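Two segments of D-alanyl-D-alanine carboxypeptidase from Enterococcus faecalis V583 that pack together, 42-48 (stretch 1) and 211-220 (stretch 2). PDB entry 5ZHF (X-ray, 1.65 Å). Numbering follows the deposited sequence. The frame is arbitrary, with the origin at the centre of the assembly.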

ATOM      1  N   SER A  42      -8.227   2.561 -12.051  1.00 20.54           N
ATOM      2  CA  SER A  42      -6.984   2.546 -11.237  1.00 21.06           C
ATOM      3  C   SER A  42      -6.992   3.654 -10.191  1.00 20.39           C
ATOM      4  O   SER A  42      -6.084   3.740  -9.354  1.00 19.82           O
ATOM      5  N   LEU A  43      -8.008   4.510 -10.244  1.00 19.89           N
ATOM      6  CA  LEU A  43      -8.112   5.637  -9.320  1.00 21.50           C
ATOM      7  C   LEU A  43      -9.155   5.411  -8.227  1.00 21.14           C
ATOM      8  O   LEU A  43      -9.469   6.348  -7.475  1.00 22.28           O
ATOM      9  N   ILE A  44      -9.667   4.187  -8.100  1.00 21.98           N
ATOM     10  CA  ILE A  44     -10.610   3.858  -7.062  1.00 21.61           C
ATOM     11  C   ILE A  44     -10.086   4.221  -5.657  1.00 23.52           C
ATOM     12  O   ILE A  44      -8.932   3.944  -5.329  1.00 20.64           O
ATOM     13  N   LEU A  45     -10.911   4.923  -4.889  1.00 23.02           N
ATOM     14  CA  LEU A  45     -10.557   5.343  -3.551  1.00 23.35           C
ATOM     15  C   LEU A  45     -11.069   4.355  -2.520  1.00 22.99           C
ATOM     16  O   LEU A  45     -12.280   4.121  -2.413  1.00 23.73           O
ATOM     17  N   VAL A  46     -10.142   3.757  -1.750  1.00 24.32           N
ATOM     18  CA  VAL A  46     -10.484   2.876  -0.637  1.00 24.00           C
ATOM     19  C   VAL A  46      -9.799   3.407   0.618  1.00 25.35           C
ATOM     20  O   VAL A  46      -8.578   3.537   0.668  1.00 24.41           O
ATOM     21  N   ASN A  47     -10.597   3.704   1.625  1.00 24.91           N
ATOM     22  CA  ASN A  47     -10.120   4.188   2.903  1.00 26.45           C
ATOM     23  C   ASN A  47     -11.214   3.993   3.931  1.00 28.29           C
ATOM     24  O   ASN A  47     -12.169   3.376   3.632  1.00 30.30           O
ATOM     25  N   ARG A  48     -11.079   4.530   5.127  1.00 32.65           N
ATOM     26  CA  ARG A  48     -12.151   4.375   6.140  1.00 33.84           C
ATOM     27  C   ARG A  48     -13.517   4.958   5.724  1.00 34.30           C
ATOM     28  O   ARG A  48     -14.537   4.523   6.150  1.00 31.93           O
ATOM     29  N   CYS A 211      -1.242  13.394  -1.582  1.00 24.89           N
ATOM     30  CA  CYS A 211      -1.777  12.058  -1.354  1.00 24.34           C
ATOM     31  C   CYS A 211      -2.970  11.858  -2.294  1.00 25.02           C
ATOM     32  O   CYS A 211      -3.446  12.807  -2.924  1.00 24.00           O
ATOM     33  N   LEU A 212      -3.417  10.615  -2.418  1.00 22.08           N
ATOM     34  CA  LEU A 212      -4.459  10.263  -3.357  1.00 23.55           C
ATOM     35  C   LEU A 212      -5.773  11.035  -3.116  1.00 24.40           C
ATOM     36  O   LEU A 212      -6.397  11.530  -4.062  1.00 23.87           O
ATOM     37  N   GLU A 213      -6.157  11.157  -1.854  1.00 23.76           N
ATOM     38  CA  GLU A 213      -7.373  11.879  -1.497  1.00 25.55           C
ATOM     39  C   GLU A 213      -7.384  13.316  -2.036  1.00 25.55           C
ATOM     40  O   GLU A 213      -8.408  13.766  -2.573  1.00 26.31           O
ATOM     41  N   GLU A 214      -6.259  14.017  -1.882  1.00 25.72           N
ATOM     42  CA  GLU A 214      -6.090  15.398  -2.388  1.00 28.50           C
ATOM     43  C   GLU A 214      -6.189  15.447  -3.894  1.00 29.36           C
ATOM     44  O   GLU A 214      -6.866  16.326  -4.452  1.00 28.98           O
ATOM     45  N   TYR A 215      -5.513  14.499  -4.556  1.00 27.71           N
ATOM     46  CA  TYR A 215      -5.532  14.424  -6.008  1.00 27.68           C
ATOM     47  C   TYR A 215      -6.959  14.276  -6.530  1.00 27.76           C
ATOM     48  O   TYR A 215      -7.375  14.991  -7.459  1.00 30.50           O
ATOM     49  N   LEU A 216      -7.690  13.339  -5.944  1.00 26.09           N
ATOM     50  CA  LEU A 216      -9.064  13.071  -6.353  1.00 29.15           C
ATOM     51  C   LEU A 216      -9.973  14.254  -6.056  1.00 32.09           C
ATOM     52  O   LEU A 216     -10.800  14.597  -6.887  1.00 34.41           O
ATOM     53  N   ASN A 217      -9.803  14.870  -4.885  1.00 33.81           N
ATOM     54  CA  ASN A 217     -10.589  16.057  -4.509  1.00 36.55           C
ATOM     55  C   ASN A 217     -10.345  17.191  -5.510  1.00 39.38           C
ATOM     56  O   ASN A 217     -11.303  17.802  -5.995  1.00 40.48           O
ATOM     57  N   THR A 218      -9.083  17.444  -5.848  1.00 43.34           N
ATOM     58  CA  THR A 218      -8.714  18.513  -6.792  1.00 47.27           C
ATOM     59  C   THR A 218      -9.246  18.285  -8.204  1.00 51.28           C
ATOM     60  O   THR A 218      -9.534  19.250  -8.898  1.00 53.45           O
ATOM     61  N   GLU A 219      -9.390  17.027  -8.621  1.00 55.84           N
ATOM     62  CA  GLU A 219     -10.095  16.707  -9.876  1.00 61.33           C
ATOM     63  C   GLU A 219     -11.618  16.978  -9.847  1.00 62.58           C
ATOM     64  O   GLU A 219     -12.254  16.973 -10.900  1.00 63.29           O
ATOM     65  N   LYS A 220     -12.189  17.185  -8.653  1.00 65.24           N
ATOM     66  CA  LYS A 220     -13.594  17.612  -8.447  1.00 62.59           C
ATOM     67  C   LYS A 220     -14.582  16.555  -8.909  1.00 62.03           C
ATOM     68  O   LYS A 220     -14.609  15.464  -8.356  1.00 63.60           O
TER

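Packing of an irregular segment, residues 42-48, against a short helix of D-alanyl-D-alanine carboxypeptidase that spans roughly residues 212-218, with Cys211 at its N-cap. The segments lie far apart in sequence and bury 363 Å² between them, mostly through leucines, with one hydrogen bond near the N-terminal end of the helix. Ser42 (chi1 p) stays out of reach of the helix, and its OG is hydrogen-bonded elsewhere in the structure. Leu43 is the first residue to point toward the helix and has the largest covered area of either segment. In the m,t rotamer of this residue, Leu43 CD2 approaches Tyr215 CE2 at 4.1 Å and Leu212 CD1 at 4.3 Å, while Leu43 CB lies 4.2 Å from Leu216 CD2. Leu43 CD2 meets the ring of Tyr215 (chi1 t) obliquely. The other methyl, Leu43 CD1, comes within 4.1 Å of Glu219 OE1, a small contact with a poorly ordered side chain. The backbone takes part as well: Leu43 O lies 3.7 Å from Leu216 CD1. Ile44 (t,t) turns its CA-to-CB bond away, so its contact with the helix is made by the main chain, with Ile44 O 4.3 Å from Leu212 CD2.

Leu45 again points toward the helix. Its t,p rotamer sets Leu45 CD1 4.1 Å from Leu212 CD2 and 3.9 Å from Glu213 OE2, while Leu45 CB packs 3.7 Å from Leu216 CD1. Leu212 (t,p) and Leu216 (m,t), one helical turn apart, thus each touch both Leu43 and Leu45, and the four leucines form a continuous apolar patch. Val46 (chi1 t) points away and makes no contact with the helix.

Asn47 (chi1 p) points toward the helix and supplies the polar end of the interface. Its ND2 donates a hydrogen bond to Glu213 OE2, with 3.1 Å between Asn47 ND2 and Glu213 OE2 and a nearly straight N-H...acceptor angle of 162°. The CA-to-CB bond of Glu213 runs sideways, but chi1 m and chi2 p bring the carboxylate nearer to the opposing segment, where OE2 meets both the Asn47 amide and the Leu45 methyl. Both carboxylate oxygens of Glu213 also have hydrogen-bonding partners elsewhere in the structure. Arg48 lies beyond the reach of the helix. On the helix, Glu214 is likewise outside the interface; its OE1 instead accepts a hydrogen bond from Cys211 N, with 3.0 Å between Glu214 OE1 and Cys211 N, tying the side chain back to the start of the helix.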

ATOM      1  CB  SER A  42      -5.747   2.638 -12.118  1.00 21.43           C
ATOM      2  OG  SER A  42      -5.654   3.861 -12.838  1.00 23.22           O
ATOM      3  CB  LEU A  43      -8.429   6.921 -10.093  1.00 22.49           C
ATOM      4  CG  LEU A  43      -7.284   7.559 -10.853  1.00 25.95           C
ATOM      5  CD1 LEU A  43      -7.814   8.800 -11.572  1.00 28.86           C
ATOM      6  CD2 LEU A  43      -6.134   7.925  -9.925  1.00 26.17           C
ATOM      7  CB  ILE A  44     -11.081   2.384  -7.133  1.00 22.69           C
ATOM      8  CG1 ILE A  44     -12.245   2.164  -6.159  1.00 24.32           C
ATOM      9  CG2 ILE A  44      -9.933   1.405  -6.898  1.00 21.77           C
ATOM     10  CD1 ILE A  44     -12.925   0.810  -6.301  1.00 24.38           C
ATOM     11  CB  LEU A  45     -11.106   6.748  -3.289  1.00 23.96           C
ATOM     12  CG  LEU A  45     -10.710   7.378  -1.948  1.00 25.25           C
ATOM     13  CD1 LEU A  45      -9.192   7.435  -1.790  1.00 24.97           C
ATOM     14  CD2 LEU A  45     -11.302   8.776  -1.806  1.00 25.71           C
ATOM     15  CB  VAL A  46     -10.092   1.398  -0.887  1.00 25.34           C
ATOM     16  CG1 VAL A  46     -10.328   0.542   0.351  1.00 25.56           C
ATOM     17  CG2 VAL A  46     -10.900   0.865  -2.060  1.00 25.38           C
ATOM     18  CB  ASN A  47      -9.598   5.614   2.857  1.00 26.41           C
ATOM     19  CG  ASN A  47     -10.654   6.651   2.541  1.00 27.68           C
ATOM     20  OD1 ASN A  47     -11.827   6.428   2.614  1.00 27.09           O
ATOM     21  ND2 ASN A  47     -10.198   7.803   2.211  1.00 27.44           N
ATOM     22  CB  ARG A  48     -11.670   4.889   7.475  1.00 39.87           C
ATOM     23  CG  ARG A  48     -10.317   4.310   7.801  1.00 41.70           C
ATOM     24  CD  ARG A  48      -9.994   4.392   9.271  1.00 50.22           C
ATOM     25  NE  ARG A  48      -9.660   5.725   9.738  1.00 53.54           N
ATOM     26  CZ  ARG A  48      -8.423   6.168   9.886  1.00 57.42           C
ATOM     27  NH1 ARG A  48      -8.185   7.398  10.322  1.00 54.92           N
ATOM     28  NH2 ARG A  48      -7.428   5.359   9.631  1.00 57.64           N
ATOM     29  CB  CYS A 211      -2.168  11.851   0.113  1.00 24.64           C
ATOM     30  SG  CYS A 211      -3.532  12.877   0.750  1.00 26.69           S
ATOM     31  CB  LEU A 212      -4.714   8.761  -3.318  1.00 22.42           C
ATOM     32  CG  LEU A 212      -5.725   8.232  -4.342  1.00 23.48           C
ATOM     33  CD1 LEU A 212      -5.355   8.605  -5.775  1.00 22.85           C
ATOM     34  CD2 LEU A 212      -5.890   6.725  -4.172  1.00 24.25           C
ATOM     35  CB  GLU A 213      -7.568  11.894   0.012  1.00 24.98           C
ATOM     36  CG  GLU A 213      -8.033  10.587   0.610  1.00 24.67           C
ATOM     37  CD  GLU A 213      -6.921   9.588   0.933  1.00 24.67           C
ATOM     38  OE1 GLU A 213      -5.709   9.858   0.652  1.00 25.42           O
ATOM     39  OE2 GLU A 213      -7.274   8.515   1.459  1.00 25.25           O
ATOM     40  CB  GLU A 214      -4.726  15.964  -1.990  1.00 29.13           C
ATOM     41  CG  GLU A 214      -4.571  16.278  -0.527  1.00 30.48           C
ATOM     42  CD  GLU A 214      -3.162  16.747  -0.195  1.00 33.58           C
ATOM     43  OE1 GLU A 214      -2.207  15.991  -0.450  1.00 32.75           O
ATOM     44  OE2 GLU A 214      -2.997  17.875   0.311  1.00 35.22           O
ATOM     45  CB  TYR A 215      -4.683  13.249  -6.493  1.00 29.14           C
ATOM     46  CG  TYR A 215      -4.637  13.106  -7.989  1.00 27.34           C
ATOM     47  CD1 TYR A 215      -3.903  13.998  -8.764  1.00 28.81           C
ATOM     48  CD2 TYR A 215      -5.327  12.086  -8.635  1.00 27.82           C
ATOM     49  CE1 TYR A 215      -3.843  13.865 -10.128  1.00 29.20           C
ATOM     50  CE2 TYR A 215      -5.285  11.959 -10.009  1.00 27.74           C
ATOM     51  CZ  TYR A 215      -4.527  12.843 -10.741  1.00 28.93           C
ATOM     52  OH  TYR A 215      -4.446  12.738 -12.097  1.00 30.84           O
ATOM     53  CB  LEU A 216      -9.612  11.805  -5.705  1.00 27.51           C
ATOM     54  CG  LEU A 216      -8.882  10.532  -6.154  1.00 28.12           C
ATOM     55  CD1 LEU A 216      -9.366   9.341  -5.347  1.00 27.96           C
ATOM     56  CD2 LEU A 216      -9.005  10.299  -7.661  1.00 28.52           C
ATOM     57  CB  ASN A 217     -10.268  16.492  -3.069  1.00 38.14           C
ATOM     58  CG  ASN A 217     -11.088  17.697  -2.616  1.00 41.09           C
ATOM     59  OD1 ASN A 217     -12.301  17.598  -2.429  1.00 43.75           O
ATOM     60  ND2 ASN A 217     -10.428  18.834  -2.436  1.00 39.17           N
ATOM     61  CB  THR A 218      -7.189  18.751  -6.823  1.00 47.36           C
ATOM     62  OG1 THR A 218      -6.752  19.129  -5.514  1.00 45.17           O
ATOM     63  CG2 THR A 218      -6.800  19.865  -7.811  1.00 49.02           C
ATOM     64  CB  GLU A 219      -9.841  15.252 -10.293  1.00 62.87           C
ATOM     65  CG  GLU A 219      -8.437  14.993 -10.823  1.00 63.56           C
ATOM     66  CD  GLU A 219      -8.401  13.866 -11.837  1.00 65.49           C
ATOM     67  OE1 GLU A 219      -8.931  12.771 -11.540  1.00 66.12           O
ATOM     68  OE2 GLU A 219      -7.844  14.081 -12.935  1.00 65.45           O
ATOM     69  CB  LYS A 220     -13.905  18.961  -9.109  1.00 60.33           C
ATOM     70  CG  LYS A 220     -13.152  20.143  -8.522  1.00 58.00           C
ATOM     71  CD  LYS A 220     -12.883  21.199  -9.586  1.00 59.07           C
ATOM     72  CE  LYS A 220     -11.689  20.818 -10.454  1.00 58.07           C
ATOM     73  NZ  LYS A 220     -11.827  21.256 -11.869  1.00 60.72           N
TER